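Local coordinates for protein solute carrier family 15 member 1 (Mus musculus, PDB 5A9D) that cotransports small peptides with protons in the small intestine, its extracellular region being built of immunoglobulin-like domains, at residues F37-I50 / T60-L73. Numbering follows the deposited sequence.
Sequences FMTFDIDKLTSINI and TVAHDFEQGHRHTL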
# COMPACT_ATOMS: atom_id res chain seq x y z
N PHE A 37 -12.31 -5.49 -13.08
CA PHE A 37 -12.51 -4.58 -11.99
C PHE A 37 -13.82 -3.89 -12.36
O PHE A 37 -13.98 -3.45 -13.49
CB PHE A 37 -11.37 -3.54 -11.93
CG PHE A 37 -10.11 -4.04 -11.25
CD1 PHE A 37 -9.99 -3.99 -9.86
CD2 PHE A 37 -9.05 -4.55 -11.99
CE1 PHE A 37 -8.84 -4.48 -9.23
CE2 PHE A 37 -7.90 -5.01 -11.36
CZ PHE A 37 -7.80 -4.97 -9.98
N MET A 38 -14.79 -3.88 -11.45
CA MET A 38 -16.03 -3.14 -11.68
C MET A 38 -15.75 -1.69 -11.23
O MET A 38 -15.01 -1.49 -10.27
CB MET A 38 -17.15 -3.76 -10.87
CG MET A 38 -17.53 -5.13 -11.39
SD MET A 38 -18.44 -6.04 -10.15
CE MET A 38 -17.13 -6.55 -9.07
N THR A 39 -16.29 -0.71 -11.96
CA THR A 39 -16.07 0.71 -11.70
C THR A 39 -17.30 1.39 -11.10
O THR A 39 -18.41 1.16 -11.57
CB THR A 39 -15.62 1.39 -13.00
OG1 THR A 39 -14.48 0.71 -13.53
CG2 THR A 39 -15.29 2.84 -12.82
N PHE A 40 -17.12 2.26 -10.09
CA PHE A 40 -18.22 2.98 -9.42
C PHE A 40 -17.83 4.39 -9.11
O PHE A 40 -16.64 4.65 -8.88
CB PHE A 40 -18.54 2.30 -8.07
CG PHE A 40 -18.86 0.83 -8.15
CD1 PHE A 40 -20.17 0.39 -8.37
CD2 PHE A 40 -17.86 -0.13 -8.00
CE1 PHE A 40 -20.47 -0.97 -8.44
CE2 PHE A 40 -18.16 -1.51 -8.09
CZ PHE A 40 -19.46 -1.91 -8.32
N ASP A 41 -18.81 5.31 -9.04
CA ASP A 41 -18.59 6.68 -8.58
C ASP A 41 -18.68 6.55 -7.06
O ASP A 41 -19.64 5.93 -6.56
CB ASP A 41 -19.69 7.63 -9.08
CG ASP A 41 -19.68 7.86 -10.58
OD1 ASP A 41 -18.58 8.06 -11.15
OD2 ASP A 41 -20.78 7.90 -11.17
N ILE A 42 -17.65 7.07 -6.34
CA ILE A 42 -17.52 6.99 -4.88
C ILE A 42 -18.82 7.40 -4.14
O ILE A 42 -19.20 6.73 -3.19
CB ILE A 42 -16.25 7.74 -4.34
CG1 ILE A 42 -15.97 7.44 -2.85
CG2 ILE A 42 -16.27 9.26 -4.57
CD1 ILE A 42 -15.39 6.16 -2.53
N ASP A 43 -19.48 8.49 -4.60
CA ASP A 43 -20.72 9.02 -4.00
C ASP A 43 -21.90 8.06 -4.16
O ASP A 43 -22.84 8.13 -3.37
CB ASP A 43 -21.07 10.40 -4.61
CG ASP A 43 -21.73 10.34 -5.98
OD1 ASP A 43 -21.02 10.03 -6.96
OD2 ASP A 43 -22.96 10.57 -6.07
N LYS A 44 -21.85 7.19 -5.20
CA LYS A 44 -22.89 6.21 -5.52
C LYS A 44 -22.63 4.86 -4.86
O LYS A 44 -23.48 3.99 -4.92
CB LYS A 44 -23.07 6.05 -7.05
CG LYS A 44 -23.69 7.29 -7.71
CD LYS A 44 -23.72 7.16 -9.22
CE LYS A 44 -24.33 8.38 -9.87
NZ LYS A 44 -24.30 8.29 -11.35
N LEU A 45 -21.47 4.71 -4.20
CA LEU A 45 -21.08 3.49 -3.49
C LEU A 45 -21.54 3.68 -2.05
O LEU A 45 -20.73 3.79 -1.13
CB LEU A 45 -19.54 3.31 -3.60
CG LEU A 45 -18.95 1.90 -3.54
CD1 LEU A 45 -19.61 0.93 -4.55
CD2 LEU A 45 -17.46 1.95 -3.79
N THR A 46 -22.87 3.75 -1.89
CA THR A 46 -23.63 4.01 -0.65
C THR A 46 -23.37 2.95 0.41
O THR A 46 -23.12 3.29 1.57
CB THR A 46 -25.13 4.17 -1.00
OG1 THR A 46 -25.26 5.21 -1.97
CG2 THR A 46 -25.99 4.51 0.22
N SER A 47 -23.47 1.66 0.03
CA SER A 47 -23.22 0.51 0.88
C SER A 47 -22.90 -0.72 0.03
O SER A 47 -23.25 -0.76 -1.15
CB SER A 47 -24.39 0.23 1.82
OG SER A 47 -25.47 -0.41 1.16
N ILE A 48 -22.20 -1.69 0.62
CA ILE A 48 -21.85 -2.95 -0.02
C ILE A 48 -22.17 -4.04 0.97
O ILE A 48 -21.66 -4.00 2.09
CB ILE A 48 -20.37 -2.99 -0.51
CG1 ILE A 48 -20.08 -1.87 -1.55
CG2 ILE A 48 -20.04 -4.37 -1.12
CD1 ILE A 48 -18.58 -1.64 -1.84
N ASN A 49 -23.03 -4.98 0.59
CA ASN A 49 -23.44 -6.10 1.43
C ASN A 49 -22.87 -7.37 0.86
O ASN A 49 -22.79 -7.52 -0.36
CB ASN A 49 -24.98 -6.21 1.53
CG ASN A 49 -25.66 -4.92 1.86
OD1 ASN A 49 -25.38 -4.28 2.89
ND2 ASN A 49 -26.55 -4.49 0.98
N ILE A 50 -22.48 -8.29 1.74
CA ILE A 50 -21.90 -9.58 1.38
C ILE A 50 -22.70 -10.66 2.07
O ILE A 50 -23.00 -10.55 3.27
CB ILE A 50 -20.40 -9.63 1.77
CG1 ILE A 50 -19.57 -8.55 1.04
CG2 ILE A 50 -19.80 -11.02 1.55
CD1 ILE A 50 -18.24 -8.29 1.68
N THR A 60 -22.24 -5.92 6.11
CA THR A 60 -22.05 -4.64 5.43
C THR A 60 -20.56 -4.27 5.49
O THR A 60 -19.94 -4.38 6.54
CB THR A 60 -22.97 -3.54 6.04
OG1 THR A 60 -24.32 -4.03 6.07
CG2 THR A 60 -22.95 -2.24 5.23
N VAL A 61 -20.01 -3.80 4.36
CA VAL A 61 -18.61 -3.43 4.20
C VAL A 61 -18.28 -2.04 4.74
O VAL A 61 -19.00 -1.08 4.44
CB VAL A 61 -18.19 -3.58 2.72
CG1 VAL A 61 -16.71 -3.26 2.50
CG2 VAL A 61 -18.50 -4.99 2.23
N ALA A 62 -17.19 -1.93 5.54
CA ALA A 62 -16.66 -0.68 6.11
C ALA A 62 -16.07 0.10 4.96
O ALA A 62 -15.17 -0.41 4.29
CB ALA A 62 -15.57 -1.00 7.13
N HIS A 63 -16.63 1.29 4.66
CA HIS A 63 -16.27 2.13 3.51
C HIS A 63 -14.81 2.62 3.52
O HIS A 63 -14.48 3.78 3.78
CB HIS A 63 -17.27 3.28 3.31
CG HIS A 63 -18.51 2.83 2.61
ND1 HIS A 63 -18.45 2.14 1.40
CD2 HIS A 63 -19.80 2.95 2.98
CE1 HIS A 63 -19.71 1.86 1.08
NE2 HIS A 63 -20.56 2.33 2.01
N ASP A 64 -13.95 1.69 3.14
CA ASP A 64 -12.53 1.91 3.00
C ASP A 64 -12.17 1.72 1.52
O ASP A 64 -11.45 0.78 1.16
CB ASP A 64 -11.70 1.06 4.01
CG ASP A 64 -11.48 -0.41 3.71
OD1 ASP A 64 -12.38 -1.22 4.01
OD2 ASP A 64 -10.35 -0.75 3.28
N PHE A 65 -12.73 2.61 0.66
CA PHE A 65 -12.40 2.63 -0.76
C PHE A 65 -11.91 4.01 -1.13
O PHE A 65 -12.56 4.99 -0.79
CB PHE A 65 -13.56 2.21 -1.64
CG PHE A 65 -14.00 0.79 -1.41
CD1 PHE A 65 -13.32 -0.27 -1.99
CD2 PHE A 65 -15.11 0.51 -0.61
CE1 PHE A 65 -13.73 -1.59 -1.77
CE2 PHE A 65 -15.51 -0.80 -0.38
CZ PHE A 65 -14.84 -1.84 -0.98
N GLU A 66 -10.77 4.10 -1.78
CA GLU A 66 -10.20 5.37 -2.21
C GLU A 66 -10.52 5.64 -3.66
O GLU A 66 -10.31 4.77 -4.52
CB GLU A 66 -8.69 5.41 -1.99
CG GLU A 66 -8.24 5.36 -0.55
CD GLU A 66 -6.81 5.82 -0.38
OE1 GLU A 66 -5.88 5.01 -0.62
OE2 GLU A 66 -6.62 7.03 -0.12
N GLN A 67 -10.96 6.85 -3.97
CA GLN A 67 -11.22 7.19 -5.38
C GLN A 67 -9.89 7.28 -6.15
O GLN A 67 -8.85 7.59 -5.56
CB GLN A 67 -12.08 8.46 -5.54
CG GLN A 67 -11.63 9.64 -4.68
CD GLN A 67 -12.75 10.61 -4.48
OE1 GLN A 67 -13.22 11.25 -5.42
NE2 GLN A 67 -13.17 10.79 -3.24
N GLY A 68 -9.94 6.87 -7.41
CA GLY A 68 -8.77 6.83 -8.28
C GLY A 68 -7.94 5.58 -8.09
O GLY A 68 -6.88 5.44 -8.71
N HIS A 69 -8.42 4.64 -7.22
CA HIS A 69 -7.71 3.41 -6.90
C HIS A 69 -8.47 2.14 -7.20
O HIS A 69 -9.70 2.14 -7.20
CB HIS A 69 -7.28 3.41 -5.42
CG HIS A 69 -6.27 4.48 -5.10
ND1 HIS A 69 -6.63 5.82 -5.04
CD2 HIS A 69 -4.96 4.36 -4.81
CE1 HIS A 69 -5.52 6.48 -4.75
NE2 HIS A 69 -4.50 5.64 -4.60
N ARG A 70 -7.73 1.06 -7.44
CA ARG A 70 -8.25 -0.29 -7.61
C ARG A 70 -8.15 -0.99 -6.27
O ARG A 70 -7.30 -0.67 -5.45
CB ARG A 70 -7.45 -1.11 -8.61
CG ARG A 70 -7.64 -0.72 -10.03
CD ARG A 70 -6.66 -1.51 -10.85
NE ARG A 70 -6.85 -1.26 -12.26
CZ ARG A 70 -6.04 -1.71 -13.21
NH1 ARG A 70 -5.00 -2.48 -12.90
NH2 ARG A 70 -6.27 -1.42 -14.48
N HIS A 71 -9.03 -1.96 -6.08
CA HIS A 71 -9.08 -2.73 -4.85
C HIS A 71 -9.47 -4.15 -5.17
O HIS A 71 -10.23 -4.40 -6.09
CB HIS A 71 -10.17 -2.16 -3.91
CG HIS A 71 -10.08 -0.67 -3.68
ND1 HIS A 71 -10.55 0.24 -4.62
CD2 HIS A 71 -9.59 0.01 -2.61
CE1 HIS A 71 -10.29 1.44 -4.12
NE2 HIS A 71 -9.73 1.35 -2.90
N THR A 72 -9.01 -5.09 -4.33
CA THR A 72 -9.47 -6.47 -4.40
C THR A 72 -10.27 -6.68 -3.13
O THR A 72 -9.72 -6.55 -2.04
CB THR A 72 -8.33 -7.48 -4.53
OG1 THR A 72 -7.81 -7.34 -5.83
CG2 THR A 72 -8.79 -8.95 -4.34
N LEU A 73 -11.56 -6.97 -3.27
CA LEU A 73 -12.41 -7.31 -2.16
C LEU A 73 -12.29 -8.83 -1.97
O LEU A 73 -12.84 -9.62 -2.76
CB LEU A 73 -13.87 -6.86 -2.39
CG LEU A 73 -14.90 -7.23 -1.27
CD1 LEU A 73 -14.57 -6.54 0.08
CD2 LEU A 73 -16.32 -6.89 -1.70
O HOH W 1 -21.08 -0.23 3.04
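The Phe-37 ring carries the extended Arg-70 side chain across one face: Arg-70 CD stands 3.8 Å from the ring centroid and 14° off its normal, a CH-pi contact, the guanidinium running nearly parallel. His-71 O lies in plane at the ring's edge. The Phe-65 ring meets His-71 CG at its edge and puts CD1 over the His-71 ring, while Ile-48 CD1 approaches Phe-65 CE2 obliquely at 3.5 Å. His-63 keeps its CG beside the backbone N and reaches Thr-46 O with NE2 at 2.8 Å, a bent hydrogen bond, donor 59° out of the carbonyl plane. Straighter is Val-61 N to Ile-48 O, 2.8 Å with 164° at the hydrogen. Ile-50 CD1 presses tightly on Val-61 CG2 at 3.4 Å and reaches Leu-73 CD2 tip to tip. Asn-49 and Thr-60 form an antiparallel non-hydrogen-bonded pair. Strands 32-41 and 69-76 flank strand 4-11, whose Gln-6 accepts hydrogen bonds from Arg-70 NE (at OE1) and His-71 ND1 (at O); Pro-186 O of the second subunit accepts one from Arg-70 NH1. Strands 49-52 and 58-60 lie in this immunoglobulin-like domain's other sheet; Leu-73 of strand 69-76 reaches across to Val-19 of strand 17-21, which Ile-48 also touches.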